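Local coordinates for adhesin (Neisseria meningitidis, PDB 5MY7), which is named as an adhesin and acts as a lysozyme inhibitor, which is thought to protect the bacterium from this host enzyme, at residues 34-37 and 43-46; 48-51 and 55-58; 58-61 and 66-69; 107-112 and 116-121. All coordinates share one frame; numbering follows the deposited sequence.

Contact 1. Residues 34-37 and 43-46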
loop_
_atom_site.group_PDB
_atom_site.type_symbol
_atom_site.label_atom_id
_atom_site.label_comp_id
_atom_site.label_asym_id
_atom_site.label_seq_id
_atom_site.Cartn_x
_atom_site.Cartn_y
_atom_site.Cartn_z
ATOM N N VAL A 34 -5.810 -7.640 1.136
ATOM C CA VAL A 34 -6.167 -7.633 -0.288
ATOM C C VAL A 34 -5.017 -8.295 -1.079
ATOM O O VAL A 34 -3.821 -7.985 -0.836
ATOM C CB VAL A 34 -6.438 -6.194 -0.848
ATOM C CG1 VAL A 34 -6.823 -6.235 -2.319
ATOM C CG2 VAL A 34 -7.492 -5.510 -0.012
ATOM N N SER A 35 -5.376 -9.222 -2.000
ATOM C CA SER A 35 -4.398 -9.823 -2.925
ATOM C C SER A 35 -4.486 -9.157 -4.287
ATOM O O SER A 35 -5.602 -8.934 -4.788
ATOM C CB SER A 35 -4.642 -11.360 -3.049
ATOM O OG SER A 35 -4.399 -11.963 -1.794
ATOM N N TYR A 36 -3.316 -8.831 -4.857
ATOM C CA TYR A 36 -3.179 -8.095 -6.127
ATOM C C TYR A 36 -2.399 -8.843 -7.204
ATOM O O TYR A 36 -1.521 -9.661 -6.870
ATOM C CB TYR A 36 -2.454 -6.752 -5.911
ATOM C CG TYR A 36 -3.111 -5.821 -4.902
ATOM C CD1 TYR A 36 -2.822 -5.915 -3.565
ATOM C CD2 TYR A 36 -3.990 -4.801 -5.322
ATOM C CE1 TYR A 36 -3.431 -5.059 -2.623
ATOM C CE2 TYR A 36 -4.606 -3.952 -4.423
ATOM C CZ TYR A 36 -4.323 -4.088 -3.055
ATOM O OH TYR A 36 -4.898 -3.252 -2.119
ATOM N N VAL A 37 -2.732 -8.559 -8.483
ATOM C CA VAL A 37 -1.934 -8.969 -9.678
ATOM C C VAL A 37 -1.492 -7.647 -10.348
ATOM O O VAL A 37 -2.310 -6.706 -10.577
ATOM C CB VAL A 37 -2.726 -9.916 -10.616
ATOM C CG1 VAL A 37 -3.100 -11.179 -9.908
ATOM C CG2 VAL A 37 -3.980 -9.270 -11.153
ATOM N N LYS A 43 2.756 -10.682 -8.142
ATOM C CA LYS A 43 1.660 -10.869 -7.175
ATOM C C LYS A 43 2.094 -10.379 -5.783
ATOM O O LYS A 43 3.220 -10.590 -5.372
ATOM C CB LYS A 43 1.242 -12.352 -7.113
ATOM C CG LYS A 43 0.551 -12.796 -8.402
ATOM C CD LYS A 43 0.246 -14.282 -8.532
ATOM C CE LYS A 43 -0.278 -14.580 -9.945
ATOM N NZ LYS A 43 0.774 -14.438 -11.006
ATOM N N VAL A 44 1.205 -9.663 -5.115
ATOM C CA VAL A 44 1.497 -9.183 -3.759
ATOM C C VAL A 44 0.229 -9.151 -2.895
ATOM O O VAL A 44 -0.856 -8.764 -3.398
ATOM C CB VAL A 44 2.233 -7.779 -3.808
ATOM C CG1 VAL A 44 1.367 -6.660 -4.413
ATOM C CG2 VAL A 44 2.749 -7.375 -2.420
ATOM N N LYS A 45 0.396 -9.510 -1.612
ATOM C CA LYS A 45 -0.667 -9.472 -0.623
ATOM C C LYS A 45 -0.355 -8.336 0.361
ATOM O O LYS A 45 0.747 -8.321 0.974
ATOM C CB LYS A 45 -0.738 -10.821 0.109
ATOM C CG LYS A 45 -1.924 -11.054 1.012
ATOM C CD LYS A 45 -1.979 -12.519 1.525
ATOM C CE LYS A 45 -0.771 -12.904 2.425
ATOM N NZ LYS A 45 -0.377 -11.987 3.598
ATOM N N VAL A 46 -1.337 -7.451 0.572
ATOM C CA VAL A 46 -1.156 -6.287 1.468
ATOM C C VAL A 46 -2.235 -6.273 2.530
ATOM O O VAL A 46 -3.422 -6.442 2.229
ATOM C CB VAL A 46 -1.214 -4.923 0.691
ATOM C CG1 VAL A 46 -0.924 -3.724 1.630
ATOM C CG2 VAL A 46 -0.235 -4.951 -0.478
#
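Two torsions bring Tyr36 and Val46 together. Tyr36 carries CG anti to its carbonyl carbon (chi1 -57°), laying the ring along the face of the sheet toward the partner strand. Val46 holds CG1 anti to its backbone N (chi1 -176°), which leaves CG2 beside that N and facing the ring. The side chains cross obliquely, Val46 CG2 coming 3.9 Å from Tyr36 CE1. At the ring edge, near its plane, Val44 O approaches Tyr36 CD1 at 3.5 Å, while further back Tyr36 CB meets Val44 CG1 at 4.1 Å. One ring face is taken by Val34 CG1, set toward the rim, and the phenol OH is hydrogen-bonded to that of Tyr48, so the ring is held on a face and at its hydroxyl. All four side chains are buried; Tyr36, Val44 and Val46 meet Ile107, Cys121 and Phe118 of the second sheet, while Val34 packs on Tyr102, Arg103 and Pro123. On the other face Ser35 OG lies 3.9 Å from Lys45 CG, and Val37 sits against the aliphatic part of Lys43. Between the faces the backbones exchange two reciprocal pairs of hydrogen bonds. Val34 N to Val46 O is 2.9 Å and almost straight at 169°; the longest is Val44 N to Tyr36 O, 3.2 Å. Such regular pairing, apolar on the buried face, is that of an antiparallel beta hairpin, here formed by strands 31-37 and 43-50 at one edge of the first sheet.

Contact 2. Residues 48-51 and 55-58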
loop_
_atom_site.group_PDB
_atom_site.type_symbol
_atom_site.label_atom_id
_atom_site.label_comp_id
_atom_site.label_asym_id
_atom_site.label_seq_id
_atom_site.Cartn_x
_atom_site.Cartn_y
_atom_site.Cartn_z
ATOM N N TYR A 48 -3.916 -3.942 5.513
ATOM C CA TYR A 48 -4.135 -2.584 5.968
ATOM C C TYR A 48 -4.681 -2.585 7.386
ATOM O O TYR A 48 -5.649 -3.333 7.704
ATOM C CB TYR A 48 -5.095 -1.830 5.031
ATOM C CG TYR A 48 -4.650 -1.806 3.574
ATOM C CD1 TYR A 48 -3.729 -0.851 3.118
ATOM C CD2 TYR A 48 -5.086 -2.758 2.643
ATOM C CE1 TYR A 48 -3.280 -0.830 1.808
ATOM C CE2 TYR A 48 -4.653 -2.727 1.327
ATOM C CZ TYR A 48 -3.737 -1.775 0.912
ATOM O OH TYR A 48 -3.287 -1.725 -0.406
ATOM N N GLY A 49 -4.081 -1.728 8.233
ATOM C CA GLY A 49 -4.623 -1.446 9.569
ATOM C C GLY A 49 -5.560 -0.253 9.601
ATOM O O GLY A 49 -5.302 0.771 8.943
ATOM N N PHE A 50 -6.649 -0.402 10.366
ATOM C CA PHE A 50 -7.676 0.640 10.502
ATOM C C PHE A 50 -7.932 0.973 11.966
ATOM O O PHE A 50 -8.055 0.046 12.750
ATOM C CB PHE A 50 -8.990 0.133 9.922
ATOM C CG PHE A 50 -9.031 0.077 8.404
ATOM C CD1 PHE A 50 -9.477 1.169 7.661
ATOM C CD2 PHE A 50 -8.652 -1.072 7.732
ATOM C CE1 PHE A 50 -9.527 1.123 6.274
ATOM C CE2 PHE A 50 -8.713 -1.135 6.359
ATOM C CZ PHE A 50 -9.133 -0.044 5.622
ATOM N N ASN A 51 -7.937 2.269 12.331
ATOM C CA ASN A 51 -8.177 2.682 13.741
ATOM C C ASN A 51 -9.680 2.811 14.012
ATOM O O ASN A 51 -10.492 2.613 13.091
ATOM C CB ASN A 51 -7.370 3.940 14.111
ATOM C CG ASN A 51 -7.959 5.229 13.576
ATOM O OD1 ASN A 51 -8.895 5.237 12.790
ATOM N ND2 ASN A 51 -7.363 6.355 14.004
ATOM N N LEU A 55 -9.879 5.371 9.896
ATOM C CA LEU A 55 -8.748 5.783 9.047
ATOM C C LEU A 55 -7.674 4.677 9.033
ATOM O O LEU A 55 -7.452 3.989 10.041
ATOM C CB LEU A 55 -8.126 7.088 9.587
ATOM C CG LEU A 55 -9.043 8.326 9.793
ATOM C CD1 LEU A 55 -8.406 9.397 10.680
ATOM C CD2 LEU A 55 -9.472 8.942 8.471
ATOM N N THR A 56 -6.982 4.517 7.904
ATOM C CA THR A 56 -5.840 3.545 7.815
ATOM C C THR A 56 -4.611 4.108 8.550
ATOM O O THR A 56 -4.369 5.340 8.594
ATOM C CB THR A 56 -5.399 3.074 6.359
ATOM O OG1 THR A 56 -4.983 4.241 5.631
ATOM C CG2 THR A 56 -6.545 2.305 5.692
ATOM N N THR A 57 -3.888 3.214 9.197
ATOM C CA THR A 57 -2.686 3.569 9.935
ATOM C C THR A 57 -1.397 2.993 9.353
ATOM O O THR A 57 -0.296 3.499 9.619
ATOM C CB THR A 57 -2.808 3.125 11.394
ATOM O OG1 THR A 57 -2.917 1.711 11.456
ATOM C CG2 THR A 57 -4.037 3.790 12.094
ATOM N N TYR A 58 -1.501 1.906 8.575
ATOM C CA TYR A 58 -0.332 1.284 7.944
ATOM C C TYR A 58 -0.782 0.363 6.791
ATOM O O TYR A 58 -1.968 -0.020 6.710
ATOM C CB TYR A 58 0.532 0.491 8.959
ATOM C CG TYR A 58 -0.144 -0.793 9.507
ATOM C CD1 TYR A 58 -0.123 -1.975 8.778
ATOM C CD2 TYR A 58 -0.757 -0.810 10.741
ATOM C CE1 TYR A 58 -0.711 -3.138 9.265
ATOM C CE2 TYR A 58 -1.359 -1.961 11.231
ATOM C CZ TYR A 58 -1.310 -3.132 10.509
ATOM O OH TYR A 58 -1.925 -4.277 11.006
#
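This is the turn end of the beta hairpin of strands 43-50 and 56-63, where Phe50 and Thr56 form an antiparallel non-hydrogen-bonded pair and point the same way. Thr56 CG2 lies over one face of the Phe50 ring, 3.3 Å from Phe50 CE1, a close CH-pi contact; the methyl stands beside the backbone N of Thr56 while OG1 (chi1 61°) turns elsewhere, to Tyr84 OH. On the other side of the sheet Tyr58 brings its ring flat over Gly49, whose CA stands 4.0 Å from the ring centroid and 21° off the ring normal. Gly49 has no side chain, and the tyrosine ring lies directly on its backbone. Gly49 O receives Thr57 N at 2.8 Å, from above the carbonyl plane, and Gly49 N reaches Tyr58 O at 3.1 Å. Closer to the turn, Asn51 and Leu55 grip each other twice: Asn51 N donates to Leu55 O at 2.9 Å, and Leu55 N donates to the side-chain Asn51 OD1 at 3.1 Å. Asn51 ND2 is used too, by Gln53 within the turn. The asparagine amide thus stands in for a backbone carbonyl and, with the Asn51 N to Leu55 O bond, carries the pairing two bonds past the strands, into the turn.

Contact 3. Residues 58-61 and 66-69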
loop_
_atom_site.group_PDB
_atom_site.type_symbol
_atom_site.label_atom_id
_atom_site.label_comp_id
_atom_site.label_asym_id
_atom_site.label_seq_id
_atom_site.Cartn_x
_atom_site.Cartn_y
_atom_site.Cartn_z
ATOM N N TYR A 58 -1.501 1.906 8.575
ATOM C CA TYR A 58 -0.332 1.284 7.944
ATOM C C TYR A 58 -0.782 0.363 6.791
ATOM O O TYR A 58 -1.968 -0.020 6.710
ATOM C CB TYR A 58 0.532 0.491 8.959
ATOM C CG TYR A 58 -0.144 -0.793 9.507
ATOM C CD1 TYR A 58 -0.123 -1.975 8.778
ATOM C CD2 TYR A 58 -0.757 -0.810 10.741
ATOM C CE1 TYR A 58 -0.711 -3.138 9.265
ATOM C CE2 TYR A 58 -1.359 -1.961 11.231
ATOM C CZ TYR A 58 -1.310 -3.132 10.509
ATOM O OH TYR A 58 -1.925 -4.277 11.006
ATOM N N ALA A 59 0.203 0.039 5.931
ATOM C CA ALA A 59 0.093 -1.027 4.900
ATOM C C ALA A 59 1.270 -1.956 5.080
ATOM O O ALA A 59 2.415 -1.509 5.142
ATOM C CB ALA A 59 0.123 -0.419 3.493
ATOM N N SER A 60 1.025 -3.281 5.151
ATOM C CA SER A 60 2.083 -4.304 5.361
ATOM C C SER A 60 2.052 -5.267 4.150
ATOM O O SER A 60 1.050 -5.982 3.948
ATOM C CB SER A 60 1.829 -5.054 6.711
ATOM O OG SER A 60 2.771 -6.066 6.923
ATOM N N ALA A 61 3.134 -5.285 3.360
ATOM C CA ALA A 61 3.211 -6.090 2.097
ATOM C C ALA A 61 4.257 -7.182 2.305
ATOM O O ALA A 61 5.325 -6.943 2.904
ATOM C CB ALA A 61 3.676 -5.189 0.950
ATOM N N LYS A 66 9.225 -11.559 3.160
ATOM C CA LYS A 66 9.416 -10.745 4.336
ATOM C C LYS A 66 8.293 -9.706 4.449
ATOM O O LYS A 66 7.923 -9.013 3.456
ATOM C CB LYS A 66 10.765 -10.050 4.271
ATOM C CG LYS A 66 10.976 -9.103 5.462
ATOM C CD LYS A 66 12.302 -8.371 5.465
ATOM C CE LYS A 66 12.459 -7.419 6.640
ATOM N NZ LYS A 66 12.361 -8.115 7.967
ATOM N N ARG A 67 7.749 -9.583 5.666
ATOM C CA ARG A 67 6.713 -8.611 5.943
ATOM C C ARG A 67 7.399 -7.200 6.047
ATOM O O ARG A 67 8.285 -6.982 6.895
ATOM C CB ARG A 67 5.945 -9.006 7.193
ATOM C CG ARG A 67 4.713 -8.216 7.421
ATOM C CD ARG A 67 3.690 -8.918 8.334
ATOM N NE ARG A 67 2.936 -10.016 7.676
ATOM C CZ ARG A 67 2.041 -9.887 6.669
ATOM N NH1 ARG A 67 1.717 -8.676 6.089
ATOM N NH2 ARG A 67 1.461 -11.011 6.220
ATOM N N VAL A 68 6.963 -6.304 5.173
ATOM C CA VAL A 68 7.438 -4.872 5.133
ATOM C C VAL A 68 6.304 -3.960 5.580
ATOM O O VAL A 68 5.323 -3.801 4.838
ATOM C CB VAL A 68 7.942 -4.525 3.715
ATOM C CG1 VAL A 68 8.413 -3.061 3.617
ATOM C CG2 VAL A 68 9.065 -5.514 3.301
ATOM N N GLN A 69 6.416 -3.413 6.802
ATOM C CA GLN A 69 5.343 -2.543 7.340
ATOM C C GLN A 69 5.645 -1.060 7.029
ATOM O O GLN A 69 6.716 -0.552 7.350
ATOM C CB GLN A 69 5.123 -2.758 8.871
ATOM C CG GLN A 69 3.886 -1.956 9.354
ATOM C CD GLN A 69 3.286 -2.347 10.676
ATOM O OE1 GLN A 69 3.245 -3.519 11.054
ATOM N NE2 GLN A 69 2.770 -1.360 11.377
HETATM O O HOH W 1 -0.091 -9.086 3.887
HETATM O O HOH W 2 3.325 -6.051 9.737
#
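Tyr58 opens the segment by stacking on Gln69: the amide lies over the ring face turned away from Gly49, with the two planes 22° apart, and Gln69 NE2 stands 3.5 Å from Tyr58 CG, toward the rim. The phenol ring thus sits between its two neighbouring strands. Ala59 then turns its methyl away, onto Val46 and Tyr48 of the neighbouring strand, on the inner face of the sheet. Ser60 comes next and does most of the polar work. Its OG is anti to the backbone N (chi1 178°), on the same face as Gln69, and Ser60 OG receives Arg67 NH1 at 2.9 Å along a nearly straight path of 172°, essentially in the guanidinium plane. A water, 2.9 Å from Ser60 OG, donates to Gln69 OE1, joining serine and amide. A second water accepts from Arg67 NH1 at 2.9 Å and gives a weak bond to Ser60 O, so NH1 is held by two partners; the ammonium group of Lys45 lies close to Arg67 NH2, so this side is probably strongly positive. Ser60 CA also makes a CA-H...O contact with Val68 O. Ala61 closes the segment with a reciprocal pair: Ala61 N to Val68 O, 3.0 Å, and Val68 N to Ala61 O, 2.9 Å. It is the pattern of an antiparallel beta hairpin, which adds 66-71 as the last strand of the first sheet and carries its polar network on the outer face.

Contact 4. Residues 107-112 and 116-121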
loop_
_atom_site.group_PDB
_atom_site.type_symbol
_atom_site.label_atom_id
_atom_site.label_comp_id
_atom_site.label_asym_id
_atom_site.label_seq_id
_atom_site.Cartn_x
_atom_site.Cartn_y
_atom_site.Cartn_z
ATOM N N ILE A 107 -3.098 -0.173 -6.669
ATOM C CA ILE A 107 -1.896 0.232 -5.915
ATOM C C ILE A 107 -0.633 0.216 -6.770
ATOM O O ILE A 107 -0.593 -0.402 -7.862
ATOM C CB ILE A 107 -1.651 -0.617 -4.621
ATOM C CG1 ILE A 107 -1.082 -2.037 -4.899
ATOM C CG2 ILE A 107 -2.872 -0.667 -3.725
ATOM C CD1 ILE A 107 -0.557 -2.756 -3.640
ATOM N N MET A 108 0.407 0.878 -6.273
ATOM C CA MET A 108 1.794 0.705 -6.758
ATOM C C MET A 108 2.741 0.697 -5.581
ATOM O O MET A 108 2.405 1.290 -4.524
ATOM C CB MET A 108 2.175 1.764 -7.769
ATOM C CG MET A 108 2.123 3.197 -7.198
ATOM S SD MET A 108 2.397 4.503 -8.417
ATOM C CE MET A 108 1.142 4.427 -9.639
ATOM N N ILE A 109 3.892 0.010 -5.716
ATOM C CA ILE A 109 4.937 -0.007 -4.671
ATOM C C ILE A 109 6.282 0.305 -5.330
ATOM O O ILE A 109 6.698 -0.336 -6.331
ATOM C CB ILE A 109 5.027 -1.359 -3.910
ATOM C CG1 ILE A 109 3.668 -1.740 -3.269
ATOM C CG2 ILE A 109 6.100 -1.315 -2.832
ATOM C CD1 ILE A 109 3.581 -3.144 -2.676
ATOM N N THR A 110 6.981 1.309 -4.734
ATOM C CA THR A 110 8.274 1.746 -5.172
ATOM C C THR A 110 9.327 1.292 -4.153
ATOM O O THR A 110 9.119 1.383 -2.943
ATOM C CB THR A 110 8.287 3.294 -5.349
ATOM O OG1 THR A 110 7.274 3.699 -6.279
ATOM C CG2 THR A 110 9.615 3.757 -5.885
ATOM N N ALA A 111 10.463 0.803 -4.672
ATOM C CA ALA A 111 11.581 0.357 -3.838
ATOM C C ALA A 111 12.437 1.547 -3.340
ATOM O O ALA A 111 12.297 2.681 -3.853
ATOM C CB ALA A 111 12.420 -0.623 -4.638
ATOM N N PRO A 112 13.329 1.315 -2.373
ATOM C CA PRO A 112 14.221 2.400 -1.887
ATOM C C PRO A 112 15.066 3.076 -2.978
ATOM O O PRO A 112 15.468 4.243 -2.799
ATOM C CB PRO A 112 15.111 1.680 -0.889
ATOM C CG PRO A 112 14.258 0.600 -0.337
ATOM C CD PRO A 112 13.419 0.109 -1.527
ATOM N N ILE A 116 9.794 1.447 -9.570
ATOM C CA ILE A 116 8.476 0.949 -9.293
ATOM C C ILE A 116 8.545 -0.582 -9.496
ATOM O O ILE A 116 8.665 -1.061 -10.595
ATOM C CB ILE A 116 7.353 1.595 -10.117
ATOM C CG1 ILE A 116 7.431 3.138 -10.058
ATOM C CG2 ILE A 116 6.008 1.135 -9.619
ATOM C CD1 ILE A 116 6.645 3.888 -11.151
ATOM N N VAL A 117 8.528 -1.324 -8.407
ATOM C CA VAL A 117 8.712 -2.799 -8.435
ATOM C C VAL A 117 7.387 -3.573 -8.413
ATOM O O VAL A 117 7.375 -4.782 -8.703
ATOM C CB VAL A 117 9.669 -3.297 -7.339
ATOM C CG1 VAL A 117 11.104 -2.869 -7.622
ATOM C CG2 VAL A 117 9.253 -2.893 -5.950
ATOM N N PHE A 118 6.271 -2.929 -8.074
ATOM C CA PHE A 118 4.926 -3.489 -8.268
ATOM C C PHE A 118 4.114 -2.366 -8.948
ATOM O O PHE A 118 3.797 -1.328 -8.296
ATOM C CB PHE A 118 4.294 -3.911 -6.927
ATOM C CG PHE A 118 5.026 -5.080 -6.255
ATOM C CD1 PHE A 118 6.126 -4.850 -5.428
ATOM C CD2 PHE A 118 4.641 -6.414 -6.473
ATOM C CE1 PHE A 118 6.824 -5.897 -4.849
ATOM C CE2 PHE A 118 5.363 -7.442 -5.879
ATOM C CZ PHE A 118 6.441 -7.197 -5.080
ATOM N N LYS A 119 3.817 -2.552 -10.228
ATOM C CA LYS A 119 3.273 -1.467 -11.083
ATOM C C LYS A 119 1.865 -1.838 -11.549
ATOM O O LYS A 119 1.605 -3.003 -11.924
ATOM C CB LYS A 119 4.247 -1.143 -12.261
ATOM C CG LYS A 119 3.839 0.081 -13.048
ATOM C CD LYS A 119 4.968 0.559 -13.963
ATOM C CE LYS A 119 4.446 1.699 -14.817
ATOM N NZ LYS A 119 3.888 2.813 -13.988
ATOM N N ASP A 120 0.932 -0.880 -11.487
ATOM C CA ASP A 120 -0.432 -1.090 -12.055
ATOM C C ASP A 120 -1.119 -2.336 -11.471
ATOM O O ASP A 120 -1.697 -3.173 -12.197
ATOM C CB ASP A 120 -0.417 -1.221 -13.601
ATOM C CG ASP A 120 -0.059 0.041 -14.331
ATOM O OD1 ASP A 120 0.015 1.129 -13.731
ATOM O OD2 ASP A 120 0.112 -0.075 -15.567
ATOM N N CYS A 121 -1.101 -2.402 -10.150
ATOM C CA CYS A 121 -1.677 -3.543 -9.431
ATOM C C CYS A 121 -3.202 -3.395 -9.239
ATOM O O CYS A 121 -3.664 -2.327 -8.809
ATOM C CB CYS A 121 -1.031 -3.698 -8.073
ATOM S SG CYS A 121 0.753 -3.853 -8.048
#
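Phe118 runs alongside Ile109, both side chains heading the same way off the sheet. From its start, Phe118 CB touches Ile109 CB at 4.0 Å. CG sits anti to the carbonyl carbon (chi1 -66°), a torsion that keeps the ring next to the isoleucine, and Phe118 CD1 then lies 4.0 Å from Ile109 CB and 4.1 Å from Ile109 CD1. On the other flank Phe118 CE2 packs on Val44 of the first sheet, and Lys42 makes a cation-pi contact with the same ring. The backbone beneath is a classic beta bulge: Val117 and Phe118 both face Ile109, whose carbonyl O takes two donors in its plane. Val117 N is 2.9 Å from Ile109 O but its bond is bent (136°); Phe118 N, at 3.2 Å from Ile109 O, sits on a lone pair. In return Ile109 N gives a bond to Phe118 O. Because the extra residue shifts the register, Ile116 falls opposite Thr110 and Ile116 CG1 lies 3.8 Å from Thr110 OG1, while Val117 packs on Ala111. A second shift follows toward the far end, where Ile107 and Cys121 exchange two backbone hydrogen bonds. There Ile107 CG1 presses on Cys121 CB at 3.6 Å, and the sulfur beyond it is tied by a disulfide to Cys38 in the loop after strand 31-37.

Overall arrangement
From the N terminus, contact 1 closes the loop between strands 31-37 and 43-50. Contact 2 closes the next turn from the far end of strand 43-50, and contact 3 the one after it, starting at Tyr58, where contact 2 ends. None nests in or crosses another; the three hairpins run in series and build one four-stranded antiparallel sheet. Contact 4, much later in the chain, closes the last hairpin of the second sheet. The two sheets pack where Ile107, Ile109 and Phe118 meet Tyr36, Val44, Val46, Tyr48 and Ala61, and the Cys38-Cys121 disulfide fastens the loop of contact 1 to the end of contact 4.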